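Local coordinates for Lmo2125 protein (Listeria monocytogenes serovar 1/2a, PDB 5TU0), which binds maltose and probably delivers it to a membrane transporter, as a solute-binding lipoprotein of the maltose-binding MalE type, at residues A111-D123 and E327-A339. The protein carries 2 engineered substitutions. Numbering follows the deposited sequence.
Sequences AIIETLVLYYNKD and ELTNAVIEQYKNA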
ATOM      1  N   ALA A 111      -6.526   6.503  -8.792  1.00 24.18           N
ATOM      2  CA  ALA A 111      -7.663   7.044  -8.088  1.00 24.96           C
ATOM      3  C   ALA A 111      -7.472   7.261  -6.577  1.00 25.17           C
ATOM      4  O   ALA A 111      -7.985   8.249  -6.031  1.00 25.97           O
ATOM      5  CB  ALA A 111      -8.840   6.122  -8.313  1.00 25.03           C
ATOM      6  N   ILE A 112      -6.757   6.343  -5.915  1.00 24.27           N
ATOM      7  CA  ILE A 112      -6.564   6.377  -4.479  1.00 24.62           C
ATOM      8  C   ILE A 112      -5.122   6.053  -4.162  1.00 25.38           C
ATOM      9  O   ILE A 112      -4.544   5.175  -4.785  1.00 24.84           O
ATOM     10  CB  ILE A 112      -7.456   5.323  -3.787  1.00 25.27           C
ATOM     11  CG1 ILE A 112      -8.946   5.679  -3.961  1.00 25.10           C
ATOM     12  CG2 ILE A 112      -7.123   5.188  -2.298  1.00 25.78           C
ATOM     13  CD1 ILE A 112      -9.901   4.634  -3.425  1.00 25.98           C
ATOM     14  N   ILE A 113      -4.543   6.771  -3.206  1.00 25.87           N
ATOM     15  CA  ILE A 113      -3.183   6.477  -2.763  1.00 27.54           C
ATOM     16  C   ILE A 113      -3.231   6.097  -1.304  1.00 27.80           C
ATOM     17  O   ILE A 113      -4.102   6.529  -0.580  1.00 27.64           O
ATOM     18  CB  ILE A 113      -2.186   7.653  -2.943  1.00 28.35           C
ATOM     19  CG1 ILE A 113      -2.641   8.915  -2.174  1.00 30.15           C
ATOM     20  CG2 ILE A 113      -2.001   7.944  -4.427  1.00 28.19           C
ATOM     21  CD1 ILE A 113      -1.523   9.893  -1.855  1.00 30.85           C
ATOM     22  N   GLU A 114      -2.299   5.255  -0.897  1.00 28.66           N
ATOM     23  CA  GLU A 114      -2.168   4.899   0.499  1.00 31.39           C
ATOM     24  C   GLU A 114      -0.785   4.358   0.782  1.00 30.07           C
ATOM     25  O   GLU A 114      -0.107   3.886  -0.114  1.00 26.80           O
ATOM     26  CB  GLU A 114      -3.243   3.909   0.953  1.00 35.90           C
ATOM     27  CG  GLU A 114      -3.298   2.595   0.213  1.00 38.88           C
ATOM     28  CD  GLU A 114      -4.187   1.572   0.913  1.00 45.04           C
ATOM     29  OE1 GLU A 114      -4.979   1.952   1.828  1.00 50.74           O
ATOM     30  OE2 GLU A 114      -4.077   0.377   0.561  1.00 51.03           O
ATOM     31  N   THR A 115      -0.363   4.482   2.029  1.00 26.28           N
ATOM     32  CA  THR A 115       0.908   3.950   2.437  1.00 26.23           C
ATOM     33  C   THR A 115       0.865   3.851   3.949  1.00 25.82           C
ATOM     34  O   THR A 115      -0.096   4.310   4.589  1.00 25.52           O
ATOM     35  CB  THR A 115       2.099   4.825   1.971  1.00 26.63           C
ATOM     36  OG1 THR A 115       3.333   4.149   2.250  1.00 28.46           O
ATOM     37  CG2 THR A 115       2.120   6.177   2.665  1.00 27.79           C
ATOM     38  N   LEU A 116       1.892   3.240   4.503  1.00 25.35           N
ATOM     39  CA  LEU A 116       2.018   3.086   5.935  1.00 25.19           C
ATOM     40  C   LEU A 116       2.259   4.423   6.629  1.00 25.22           C
ATOM     41  O   LEU A 116       2.892   5.322   6.084  1.00 24.20           O
ATOM     42  CB  LEU A 116       3.144   2.112   6.275  1.00 25.42           C
ATOM     43  CG  LEU A 116       2.961   0.656   5.873  1.00 26.49           C
ATOM     44  CD1 LEU A 116       4.160  -0.150   6.359  1.00 26.81           C
ATOM     45  CD2 LEU A 116       1.682   0.071   6.440  1.00 27.38           C
ATOM     46  N   VAL A 117       1.766   4.515   7.858  1.00 25.41           N
ATOM     47  CA  VAL A 117       1.861   5.717   8.660  1.00 25.85           C
ATOM     48  C   VAL A 117       2.151   5.315  10.105  1.00 25.06           C
ATOM     49  O   VAL A 117       2.199   4.121  10.429  1.00 25.47           O
ATOM     50  CB  VAL A 117       0.542   6.549   8.592  1.00 26.47           C
ATOM     51  CG1 VAL A 117       0.263   7.014   7.162  1.00 27.68           C
ATOM     52  CG2 VAL A 117      -0.656   5.760   9.110  1.00 27.52           C
ATOM     53  N   LEU A 118       2.356   6.305  10.961  1.00 25.57           N
ATOM     54  CA  LEU A 118       2.559   6.046  12.393  1.00 25.28           C
ATOM     55  C   LEU A 118       1.290   6.444  13.159  1.00 26.64           C
ATOM     56  O   LEU A 118       0.890   7.624  13.151  1.00 27.58           O
ATOM     57  CB  LEU A 118       3.725   6.861  12.945  1.00 25.49           C
ATOM     58  CG  LEU A 118       4.030   6.604  14.424  1.00 25.60           C
ATOM     59  CD1 LEU A 118       4.808   5.301  14.574  1.00 25.60           C
ATOM     60  CD2 LEU A 118       4.791   7.752  15.067  1.00 26.87           C
ATOM     61  N   TYR A 119       0.641   5.469  13.787  1.00 27.10           N
ATOM     62  CA  TYR A 119      -0.500   5.740  14.665  1.00 27.89           C
ATOM     63  C   TYR A 119       0.060   5.887  16.052  1.00 28.64           C
ATOM     64  O   TYR A 119       0.994   5.167  16.406  1.00 28.39           O
ATOM     65  CB  TYR A 119      -1.480   4.576  14.707  1.00 28.34           C
ATOM     66  CG  TYR A 119      -2.314   4.417  13.475  1.00 28.59           C
ATOM     67  CD1 TYR A 119      -3.452   5.190  13.292  1.00 29.00           C
ATOM     68  CD2 TYR A 119      -1.999   3.457  12.512  1.00 27.38           C
ATOM     69  CE1 TYR A 119      -4.235   5.046  12.166  1.00 29.91           C
ATOM     70  CE2 TYR A 119      -2.783   3.294  11.393  1.00 27.88           C
ATOM     71  CZ  TYR A 119      -3.900   4.094  11.220  1.00 29.03           C
ATOM     72  OH  TYR A 119      -4.673   3.958  10.107  1.00 30.22           O
ATOM     73  N   TYR A 120      -0.478   6.816  16.837  1.00 29.68           N
ATOM     74  CA  TYR A 120      -0.041   6.955  18.242  1.00 29.81           C
ATOM     75  C   TYR A 120      -1.244   7.299  19.100  1.00 30.70           C
ATOM     76  O   TYR A 120      -2.279   7.782  18.604  1.00 31.07           O
ATOM     77  CB  TYR A 120       1.102   7.981  18.423  1.00 30.09           C
ATOM     78  CG  TYR A 120       0.703   9.427  18.259  1.00 31.21           C
ATOM     79  CD1 TYR A 120       0.538   9.984  16.997  1.00 31.64           C
ATOM     80  CD2 TYR A 120       0.498  10.249  19.377  1.00 32.93           C
ATOM     81  CE1 TYR A 120       0.161  11.306  16.853  1.00 32.94           C
ATOM     82  CE2 TYR A 120       0.125  11.579  19.234  1.00 33.50           C
ATOM     83  CZ  TYR A 120      -0.039  12.096  17.967  1.00 34.23           C
ATOM     84  OH  TYR A 120      -0.412  13.408  17.809  1.00 38.54           O
ATOM     85  N   ASN A 121      -1.107   7.029  20.383  1.00 30.25           N
ATOM     86  CA  ASN A 121      -2.170   7.262  21.339  1.00 32.08           C
ATOM     87  C   ASN A 121      -1.953   8.598  22.044  1.00 33.11           C
ATOM     88  O   ASN A 121      -0.996   8.742  22.825  1.00 32.67           O
ATOM     89  CB  ASN A 121      -2.191   6.112  22.336  1.00 32.22           C
ATOM     90  CG  ASN A 121      -3.436   6.107  23.190  1.00 34.19           C
ATOM     91  OD1 ASN A 121      -4.035   7.161  23.452  1.00 35.73           O
ATOM     92  ND2 ASN A 121      -3.828   4.923  23.646  1.00 34.64           N
ATOM     93  N   LYS A 122      -2.846   9.567  21.772  1.00 33.71           N
ATOM     94  CA  LYS A 122      -2.758  10.895  22.368  1.00 34.95           C
ATOM     95  C   LYS A 122      -2.958  10.898  23.891  1.00 36.56           C
ATOM     96  O   LYS A 122      -2.583  11.872  24.563  1.00 36.88           O
ATOM     97  CB  LYS A 122      -3.736  11.869  21.703  1.00 36.04           C
ATOM     98  CG  LYS A 122      -3.542  12.049  20.204  1.00 35.58           C
ATOM     99  CD  LYS A 122      -4.407  13.189  19.698  1.00 36.87           C
ATOM    100  CE  LYS A 122      -4.245  13.417  18.221  1.00 36.67           C
ATOM    101  NZ  LYS A 122      -5.119  14.536  17.794  1.00 38.43           N
ATOM    102  N   ASP A 123      -3.554   9.839  24.439  1.00 37.79           N
ATOM    103  CA  ASP A 123      -3.696   9.720  25.909  1.00 39.18           C
ATOM    104  C   ASP A 123      -2.397   9.242  26.570  1.00 38.27           C
ATOM    105  O   ASP A 123      -2.262   9.334  27.791  1.00 38.18           O
ATOM    106  CB  ASP A 123      -4.834   8.774  26.302  1.00 40.91           C
ATOM    107  CG  ASP A 123      -6.210   9.346  26.003  1.00 43.03           C
ATOM    108  OD1 ASP A 123      -6.329  10.577  25.835  1.00 44.49           O
ATOM    109  OD2 ASP A 123      -7.183   8.561  25.979  1.00 44.56           O
ATOM    110  N   GLU A 327      -5.909  14.097  10.438  1.00 37.80           N
ATOM    111  CA  GLU A 327      -4.586  13.541  10.693  1.00 37.88           C
ATOM    112  C   GLU A 327      -4.187  12.365   9.811  1.00 35.41           C
ATOM    113  O   GLU A 327      -3.066  12.334   9.329  1.00 34.18           O
ATOM    114  CB  GLU A 327      -4.407  13.198  12.163  1.00 38.22           C
ATOM    115  CG  GLU A 327      -4.557  14.428  13.038  1.00 40.48           C
ATOM    116  CD  GLU A 327      -4.118  14.208  14.461  1.00 41.63           C
ATOM    117  OE1 GLU A 327      -3.604  13.119  14.768  1.00 41.42           O
ATOM    118  OE2 GLU A 327      -4.277  15.143  15.268  1.00 43.27           O
ATOM    119  N   LEU A 328      -5.088  11.409   9.598  1.00 35.35           N
ATOM    120  CA  LEU A 328      -4.750  10.238   8.779  1.00 34.29           C
ATOM    121  C   LEU A 328      -4.430  10.670   7.351  1.00 32.94           C
ATOM    122  O   LEU A 328      -3.436  10.235   6.760  1.00 31.33           O
ATOM    123  CB  LEU A 328      -5.873   9.197   8.787  1.00 34.81           C
ATOM    124  CG  LEU A 328      -5.614   7.961   7.905  1.00 34.86           C
ATOM    125  CD1 LEU A 328      -4.339   7.233   8.337  1.00 34.72           C
ATOM    126  CD2 LEU A 328      -6.825   7.034   7.913  1.00 34.85           C
ATOM    127  N   THR A 329      -5.269  11.547   6.822  1.00 32.36           N
ATOM    128  CA  THR A 329      -5.091  12.081   5.482  1.00 31.67           C
ATOM    129  C   THR A 329      -3.766  12.820   5.346  1.00 32.09           C
ATOM    130  O   THR A 329      -3.042  12.594   4.377  1.00 32.12           O
ATOM    131  CB  THR A 329      -6.229  13.036   5.114  1.00 32.05           C
ATOM    132  OG1 THR A 329      -7.482  12.360   5.294  1.00 32.18           O
ATOM    133  CG2 THR A 329      -6.086  13.506   3.666  1.00 32.06           C
ATOM    134  N   ASN A 330      -3.441  13.673   6.324  1.00 33.33           N
ATOM    135  CA  ASN A 330      -2.184  14.431   6.310  1.00 34.22           C
ATOM    136  C   ASN A 330      -0.966  13.498   6.362  1.00 33.14           C
ATOM    137  O   ASN A 330      -0.006  13.691   5.616  1.00 32.96           O
ATOM    138  CB  ASN A 330      -2.094  15.418   7.494  1.00 36.33           C
ATOM    139  CG  ASN A 330      -3.045  16.600   7.370  1.00 38.49           C
ATOM    140  OD1 ASN A 330      -3.620  16.867   6.314  1.00 40.04           O
ATOM    141  ND2 ASN A 330      -3.206  17.320   8.460  1.00 40.46           N
ATOM    142  N   ALA A 331      -1.016  12.511   7.257  1.00 32.17           N
ATOM    143  CA  ALA A 331       0.073  11.525   7.394  1.00 31.99           C
ATOM    144  C   ALA A 331       0.298  10.742   6.106  1.00 30.18           C
ATOM    145  O   ALA A 331       1.429  10.576   5.668  1.00 29.82           O
ATOM    146  CB  ALA A 331      -0.209  10.571   8.534  1.00 32.18           C
ATOM    147  N   VAL A 332      -0.782  10.252   5.511  1.00 29.64           N
ATOM    148  CA  VAL A 332      -0.696   9.526   4.242  1.00 28.54           C
ATOM    149  C   VAL A 332      -0.114  10.394   3.139  1.00 28.17           C
ATOM    150  O   VAL A 332       0.785   9.963   2.433  1.00 26.89           O
ATOM    151  CB  VAL A 332      -2.075   8.983   3.787  1.00 28.70           C
ATOM    152  CG1 VAL A 332      -2.027   8.473   2.332  1.00 28.44           C
ATOM    153  CG2 VAL A 332      -2.519   7.883   4.725  1.00 29.03           C
ATOM    154  N   ILE A 333      -0.601  11.623   3.004  1.00 28.67           N
ATOM    155  CA  ILE A 333      -0.092  12.526   1.960  1.00 29.10           C
ATOM    156  C   ILE A 333       1.407  12.808   2.133  1.00 29.49           C
ATOM    157  O   ILE A 333       2.176  12.782   1.157  1.00 27.68           O
ATOM    158  CB  ILE A 333      -0.894  13.849   1.933  1.00 30.04           C
ATOM    159  CG1 ILE A 333      -2.332  13.577   1.449  1.00 29.92           C
ATOM    160  CG2 ILE A 333      -0.215  14.872   1.033  1.00 30.92           C
ATOM    161  CD1 ILE A 333      -3.284  14.754   1.601  1.00 31.02           C
ATOM    162  N   GLU A 334       1.801  13.081   3.379  1.00 30.45           N
ATOM    163  CA  GLU A 334       3.187  13.397   3.696  1.00 31.93           C
ATOM    164  C   GLU A 334       4.087  12.196   3.498  1.00 29.77           C
ATOM    165  O   GLU A 334       5.133  12.303   2.865  1.00 28.77           O
ATOM    166  CB  GLU A 334       3.299  13.894   5.146  1.00 35.78           C
ATOM    167  CG  GLU A 334       4.682  14.356   5.573  1.00 38.63           C
ATOM    168  CD  GLU A 334       5.204  15.527   4.757  1.00 41.23           C
ATOM    169  OE1 GLU A 334       4.394  16.384   4.326  1.00 42.04           O
ATOM    170  OE2 GLU A 334       6.441  15.592   4.566  1.00 44.25           O
ATOM    171  N   GLN A 335       3.672  11.049   4.014  1.00 28.73           N
ATOM    172  CA  GLN A 335       4.492   9.844   3.900  1.00 28.23           C
ATOM    173  C   GLN A 335       4.594   9.360   2.446  1.00 27.66           C
ATOM    174  O   GLN A 335       5.634   8.866   2.014  1.00 26.17           O
ATOM    175  CB  GLN A 335       3.959   8.728   4.795  1.00 28.05           C
ATOM    176  CG  GLN A 335       4.907   7.555   4.901  1.00 27.81           C
ATOM    177  CD  GLN A 335       6.227   7.946   5.539  1.00 29.49           C
ATOM    178  OE1 GLN A 335       6.262   8.667   6.533  1.00 29.94           O
ATOM    179  NE2 GLN A 335       7.317   7.472   4.967  1.00 31.48           N
ATOM    180  N   TYR A 336       3.527   9.547   1.680  1.00 28.20           N
ATOM    181  CA  TYR A 336       3.518   9.093   0.283  1.00 27.95           C
ATOM    182  C   TYR A 336       4.648   9.741  -0.532  1.00 27.38           C
ATOM    183  O   TYR A 336       5.153   9.141  -1.483  1.00 26.19           O
ATOM    184  CB  TYR A 336       2.142   9.354  -0.348  1.00 28.90           C
ATOM    185  CG  TYR A 336       1.882   8.568  -1.596  1.00 28.23           C
ATOM    186  CD1 TYR A 336       1.473   7.233  -1.525  1.00 28.27           C
ATOM    187  CD2 TYR A 336       2.014   9.150  -2.842  1.00 29.05           C
ATOM    188  CE1 TYR A 336       1.206   6.509  -2.674  1.00 28.21           C
ATOM    189  CE2 TYR A 336       1.751   8.436  -3.989  1.00 28.80           C
ATOM    190  CZ  TYR A 336       1.359   7.119  -3.897  1.00 28.20           C
ATOM    191  OH  TYR A 336       1.114   6.432  -5.057  1.00 30.33           O
ATOM    192  N   LYS A 337       5.076  10.941  -0.128  1.00 28.67           N
ATOM    193  CA  LYS A 337       6.182  11.646  -0.796  1.00 30.52           C
ATOM    194  C   LYS A 337       7.449  10.798  -0.796  1.00 29.87           C
ATOM    195  O   LYS A 337       8.253  10.891  -1.715  1.00 29.12           O
ATOM    196  CB  LYS A 337       6.510  12.979  -0.111  1.00 33.09           C
ATOM    197  CG  LYS A 337       5.399  14.012  -0.099  1.00 35.62           C
ATOM    198  CD  LYS A 337       5.825  15.203   0.744  1.00 38.36           C
ATOM    199  CE  LYS A 337       4.689  16.171   0.976  1.00 41.56           C
ATOM    200  NZ  LYS A 337       4.167  16.728  -0.297  1.00 43.46           N
ATOM    201  N   ASN A 338       7.601   9.966   0.228  1.00 29.77           N
ATOM    202  CA  ASN A 338       8.782   9.110   0.364  1.00 31.11           C
ATOM    203  C   ASN A 338       8.523   7.643   0.017  1.00 29.07           C
ATOM    204  O   ASN A 338       9.411   6.820   0.175  1.00 28.83           O
ATOM    205  CB  ASN A 338       9.307   9.211   1.807  1.00 33.39           C
ATOM    206  CG  ASN A 338       9.596  10.642   2.223  1.00 36.55           C
ATOM    207  OD1 ASN A 338       9.042  11.138   3.202  1.00 42.80           O
ATOM    208  ND2 ASN A 338      10.419  11.313   1.469  1.00 37.34           N
ATOM    209  N   ALA A 339       7.314   7.315  -0.451  1.00 28.61           N
ATOM    210  CA  ALA A 339       6.981   5.936  -0.808  1.00 27.58           C
ATOM    211  C   ALA A 339       7.288   5.648  -2.273  1.00 28.34           C
ATOM    212  O   ALA A 339       7.108   6.526  -3.127  1.00 27.00           O
ATOM    213  CB  ALA A 339       5.510   5.665  -0.537  1.00 26.87           C
TER
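I113 lies against the ring of Y336 where helix 327-336 packs against the long broken strand 105-121, a crossing strand consistent with the hinge region of the two-lobed periplasmic binding protein fold. Followed outward, three of the isoleucine's side-chain carbons, CB, CG2 and CD1, meet the tyrosine. Its CB sits over one ring face, a CH-pi contact 3.8 Å from the Y336 centroid and 20° off the normal. CG2 reaches the phenol end, 3.5 Å from Y336 CZ, while CD1 closes on the other end, 3.7 Å from Y336 CG. With CG1 between backbone N and carbonyl carbon (chi1 59°) and the chain extended to CD1, the two branches finish near opposite ends of the ring. A beta-branched residue thus suits a broad face, and tyrosine suits its own place because its OH hydrogen-bonds D96 OD1 while its ring takes the isoleucine. The backbone O of E114, whose side chain points away and touches the bound glucose units, lies in plane at the ring edge.

Beyond the break, the small, beta-branched T115 and V117 face the helix: V117 CG1 touches A331 CB at 3.8 Å, the small alanine letting the valine lie close to the helix backbone. T115 chi1 (-172°) turns OG1 away from the backbone N to hydrogen-bond F270 O and sets CG2 against Q335 CB. At the far end two extended chains meet from opposite directions in a salt bridge: K122 NZ approaches E327 OE2 at 2.7 Å, 35° out of the carboxylate plane, while E327 OE1 accepts a hydrogen bond from V255 N.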